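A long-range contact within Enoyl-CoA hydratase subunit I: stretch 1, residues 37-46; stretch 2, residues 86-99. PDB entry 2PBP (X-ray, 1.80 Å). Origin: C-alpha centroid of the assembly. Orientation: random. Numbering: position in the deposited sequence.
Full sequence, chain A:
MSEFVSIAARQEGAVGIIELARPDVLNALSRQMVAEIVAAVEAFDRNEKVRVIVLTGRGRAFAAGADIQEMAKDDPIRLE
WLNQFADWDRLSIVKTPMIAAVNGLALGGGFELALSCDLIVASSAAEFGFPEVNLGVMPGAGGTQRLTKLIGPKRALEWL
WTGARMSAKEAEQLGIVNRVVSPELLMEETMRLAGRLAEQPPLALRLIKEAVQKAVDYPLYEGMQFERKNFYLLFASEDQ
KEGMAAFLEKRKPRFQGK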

# COMPACT_ATOMS: atom_id res chain seq x y z
N ILE A 37 23.31 -12.92 -10.45
CA ILE A 37 22.36 -11.82 -10.28
C ILE A 37 22.43 -11.31 -8.85
O ILE A 37 22.48 -10.10 -8.62
CB ILE A 37 20.92 -12.28 -10.60
CG1 ILE A 37 20.82 -12.69 -12.07
CG2 ILE A 37 19.93 -11.17 -10.27
CD1 ILE A 37 19.56 -13.47 -12.44
N VAL A 38 22.45 -12.22 -7.89
CA VAL A 38 22.52 -11.85 -6.47
C VAL A 38 23.79 -11.04 -6.18
O VAL A 38 23.75 -10.02 -5.50
CB VAL A 38 22.51 -13.09 -5.56
CG1 VAL A 38 22.82 -12.69 -4.12
CG2 VAL A 38 21.16 -13.77 -5.63
N ALA A 39 24.91 -11.51 -6.72
CA ALA A 39 26.18 -10.84 -6.51
C ALA A 39 26.16 -9.43 -7.09
O ALA A 39 26.58 -8.47 -6.45
CB ALA A 39 27.31 -11.65 -7.13
N ALA A 40 25.64 -9.31 -8.31
CA ALA A 40 25.57 -8.01 -8.98
C ALA A 40 24.62 -7.06 -8.26
O ALA A 40 24.93 -5.88 -8.06
CB ALA A 40 25.13 -8.18 -10.43
N VAL A 41 23.46 -7.57 -7.86
CA VAL A 41 22.48 -6.73 -7.16
C VAL A 41 23.00 -6.28 -5.80
O VAL A 41 22.83 -5.12 -5.43
CB VAL A 41 21.14 -7.47 -6.97
CG1 VAL A 41 20.20 -6.64 -6.11
CG2 VAL A 41 20.50 -7.74 -8.33
N GLU A 42 23.62 -7.18 -5.04
CA GLU A 42 24.13 -6.79 -3.73
C GLU A 42 25.25 -5.76 -3.88
O GLU A 42 25.39 -4.88 -3.03
CB GLU A 42 24.62 -8.02 -2.96
CG GLU A 42 23.50 -9.00 -2.61
CD GLU A 42 23.94 -10.08 -1.64
OE1 GLU A 42 25.13 -10.45 -1.65
OE2 GLU A 42 23.08 -10.58 -0.87
N ALA A 43 26.02 -5.85 -4.96
CA ALA A 43 27.10 -4.90 -5.20
C ALA A 43 26.52 -3.50 -5.40
O ALA A 43 26.98 -2.53 -4.80
CB ALA A 43 27.90 -5.32 -6.42
N PHE A 44 25.51 -3.39 -6.26
CA PHE A 44 24.87 -2.11 -6.52
C PHE A 44 24.14 -1.62 -5.26
O PHE A 44 24.07 -0.42 -5.01
CB PHE A 44 23.87 -2.21 -7.67
CG PHE A 44 24.48 -2.11 -9.05
CD1 PHE A 44 25.64 -1.36 -9.27
CD2 PHE A 44 23.86 -2.71 -10.14
CE1 PHE A 44 26.16 -1.22 -10.56
CE2 PHE A 44 24.37 -2.57 -11.43
CZ PHE A 44 25.52 -1.82 -11.64
N ASP A 45 23.59 -2.55 -4.49
CA ASP A 45 22.85 -2.21 -3.28
C ASP A 45 23.78 -1.55 -2.25
O ASP A 45 23.35 -0.65 -1.52
CB ASP A 45 22.19 -3.47 -2.69
CG ASP A 45 21.15 -3.15 -1.61
OD1 ASP A 45 20.54 -2.07 -1.65
OD2 ASP A 45 20.92 -4.01 -0.74
N ARG A 46 25.04 -1.98 -2.21
CA ARG A 46 26.02 -1.43 -1.28
C ARG A 46 26.63 -0.11 -1.77
O ARG A 46 27.21 0.64 -0.98
CB ARG A 46 27.17 -2.43 -1.06
CG ARG A 46 26.76 -3.79 -0.51
CD ARG A 46 27.99 -4.62 -0.15
NE ARG A 46 28.82 -4.96 -1.31
CZ ARG A 46 28.67 -6.07 -2.04
NH1 ARG A 46 27.74 -6.95 -1.74
NH2 ARG A 46 29.47 -6.29 -3.08
N ALA A 86 18.05 -19.86 -0.87
CA ALA A 86 18.61 -18.89 0.07
C ALA A 86 19.07 -17.69 -0.75
O ALA A 86 19.06 -16.56 -0.28
CB ALA A 86 19.79 -19.50 0.82
N ASP A 87 19.48 -17.95 -2.00
CA ASP A 87 19.91 -16.86 -2.88
C ASP A 87 18.72 -15.98 -3.21
O ASP A 87 18.86 -14.76 -3.35
CB ASP A 87 20.52 -17.42 -4.18
CG ASP A 87 22.01 -17.65 -4.07
OD1 ASP A 87 22.60 -17.33 -3.01
OD2 ASP A 87 22.61 -18.14 -5.06
N TRP A 88 17.54 -16.58 -3.34
CA TRP A 88 16.36 -15.80 -3.64
C TRP A 88 15.98 -14.95 -2.43
O TRP A 88 15.46 -13.84 -2.57
CB TRP A 88 15.19 -16.70 -4.04
CG TRP A 88 15.33 -17.24 -5.43
CD1 TRP A 88 15.98 -18.39 -5.82
CD2 TRP A 88 14.83 -16.64 -6.64
NE1 TRP A 88 15.91 -18.54 -7.18
CE2 TRP A 88 15.21 -17.48 -7.71
CE3 TRP A 88 14.10 -15.48 -6.91
CZ2 TRP A 88 14.88 -17.19 -9.04
CZ3 TRP A 88 13.77 -15.19 -8.23
CH2 TRP A 88 14.16 -16.04 -9.28
N ASP A 89 16.25 -15.46 -1.23
CA ASP A 89 15.94 -14.71 -0.02
C ASP A 89 16.83 -13.47 0.04
O ASP A 89 16.41 -12.43 0.53
CB ASP A 89 16.17 -15.56 1.23
CG ASP A 89 15.21 -16.73 1.33
OD1 ASP A 89 14.06 -16.61 0.85
OD2 ASP A 89 15.60 -17.77 1.90
N ARG A 90 18.05 -13.59 -0.47
CA ARG A 90 18.98 -12.46 -0.47
C ARG A 90 18.45 -11.36 -1.38
O ARG A 90 18.63 -10.17 -1.11
CB ARG A 90 20.37 -12.91 -0.91
CG ARG A 90 21.05 -13.81 0.12
CD ARG A 90 22.31 -14.49 -0.40
NE ARG A 90 23.37 -13.53 -0.69
CZ ARG A 90 24.65 -13.87 -0.80
NH1 ARG A 90 25.02 -15.14 -0.66
NH2 ARG A 90 25.56 -12.94 -1.06
N LEU A 91 17.77 -11.75 -2.45
CA LEU A 91 17.21 -10.78 -3.38
C LEU A 91 16.04 -10.06 -2.71
O LEU A 91 15.83 -8.86 -2.93
CB LEU A 91 16.72 -11.48 -4.66
CG LEU A 91 17.81 -12.01 -5.60
CD1 LEU A 91 17.16 -12.69 -6.80
CD2 LEU A 91 18.69 -10.86 -6.07
N SER A 92 15.30 -10.79 -1.88
CA SER A 92 14.15 -10.24 -1.17
C SER A 92 14.50 -9.14 -0.18
O SER A 92 13.66 -8.29 0.12
CB SER A 92 13.42 -11.36 -0.42
OG SER A 92 12.97 -12.37 -1.30
N ILE A 93 15.73 -9.13 0.33
CA ILE A 93 16.11 -8.12 1.31
C ILE A 93 16.94 -6.94 0.78
O ILE A 93 17.47 -6.16 1.57
CB ILE A 93 16.86 -8.75 2.50
CG1 ILE A 93 18.18 -9.37 2.03
CG2 ILE A 93 15.98 -9.80 3.15
CD1 ILE A 93 19.17 -9.71 3.15
N VAL A 94 17.04 -6.81 -0.54
CA VAL A 94 17.77 -5.70 -1.13
C VAL A 94 17.00 -4.43 -0.76
O VAL A 94 15.79 -4.35 -0.96
CB VAL A 94 17.84 -5.85 -2.66
CG1 VAL A 94 18.41 -4.58 -3.30
CG2 VAL A 94 18.72 -7.04 -3.01
N LYS A 95 17.69 -3.44 -0.20
CA LYS A 95 17.02 -2.22 0.23
C LYS A 95 16.89 -1.12 -0.81
O LYS A 95 15.96 -0.31 -0.75
CB LYS A 95 17.72 -1.66 1.48
CG LYS A 95 17.54 -2.55 2.70
CD LYS A 95 18.11 -1.90 3.95
CE LYS A 95 17.91 -2.80 5.16
NZ LYS A 95 16.47 -3.06 5.43
N THR A 96 17.80 -1.10 -1.77
CA THR A 96 17.77 -0.09 -2.83
C THR A 96 16.58 -0.34 -3.76
O THR A 96 16.23 -1.48 -4.03
CB THR A 96 19.07 -0.12 -3.65
OG1 THR A 96 20.19 0.12 -2.79
CG2 THR A 96 19.04 0.94 -4.74
N PRO A 97 15.94 0.74 -4.25
CA PRO A 97 14.81 0.56 -5.16
C PRO A 97 15.20 -0.28 -6.37
O PRO A 97 16.25 -0.06 -6.98
CB PRO A 97 14.45 2.00 -5.54
CG PRO A 97 14.73 2.74 -4.27
CD PRO A 97 16.07 2.15 -3.84
N MET A 98 14.36 -1.25 -6.70
CA MET A 98 14.60 -2.14 -7.83
C MET A 98 13.43 -2.18 -8.79
O MET A 98 12.28 -2.36 -8.39
CB MET A 98 14.88 -3.57 -7.36
CG MET A 98 16.31 -3.83 -6.95
SD MET A 98 16.77 -5.50 -7.46
CE MET A 98 15.62 -6.47 -6.48
N ILE A 99 13.73 -2.01 -10.08
CA ILE A 99 12.71 -2.02 -11.11
C ILE A 99 13.02 -3.09 -12.15
O ILE A 99 14.16 -3.25 -12.58
CB ILE A 99 12.64 -0.66 -11.85
CG1 ILE A 99 12.38 0.47 -10.85
CG2 ILE A 99 11.56 -0.71 -12.94
CD1 ILE A 99 11.29 0.28 -9.82
O HOH W 1 20.93 -9.29 -0.05

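The first stretch is helical, in a helix that begins earlier in the chain, and residues 86-92 form a second helix whose N-to-C direction differs from the first by 24°. The axes approach to 9.7 Å, and the chain beyond the second helix continues alongside the first: the CA atoms of Val38 and Leu91 are 6.2 Å apart, those of Asp45 and Thr96 5.5 Å. Together the stretches bury 548 Å²; Val38 (87 Å²) and Asp45 (78 Å²) cover the most surface, followed by Arg90 and Val41 at 59 Å² each.

Val38 contributes most, 87 Å². Its CA-to-CB bond points toward the second stretch, and with chi1 at 171° (t) its two methyls reach different neighbours. CG2 lies 3.8 Å from Leu91 CG and 3.4 Å from the backbone atom Asp87 O, so it rests against the partner helix itself. CG1 lies 3.6 Å from Arg90 NE, over one face of the guanidinium.

That placement leaves the edge of the guanidinium free for Glu42. Arg90 NH2 donates to Glu42 OE1 at 2.6 Å with an N-H...acceptor angle of 164°, and Arg90 NE donates to Glu42 OE2 at 3.0 Å and 166°. Two nearly straight bonds from adjacent nitrogens to the two carboxylate oxygens define a bidentate salt bridge, in which charge attraction and hydrogen bonding act together. Although the CA-to-CB bond of Glu42 points sideways, the end of its side chain comes nearer to the second stretch. A water extends the link, donating to Glu42 OE2 (2.6 Å from the water O) and to the backbone atom Arg90 O (2.7 Å from the same O).

One helical turn beyond Val38 in sequence, Val41 continues the apolar seam. Its CG1 packs 3.5 Å from Val94 CG2 and 3.9 Å from Met98 SD, while its CG2 is 4.3 Å from Leu91 CD2. These contacts are dispersive, and all four residues are buried.

Asp45, covering 78 Å², anchors the other end. With chi1 at -167° (t), its carboxylate meets the loop after the second helix. OD1 accepts a very short hydrogen bond from Thr96 OG1 at 2.5 Å and another from the backbone Thr96 N at 2.9 Å, with an angle of 144°. OD2 accepts a weak bond from Lys95 N, 3.3 Å long at 156°. The carboxylate thus serves two successive backbone amides as well as a hydroxyl, while Asp45 CG also lies 3.5 Å from Val94 CG1, placing the polar cluster directly beside the apolar seam.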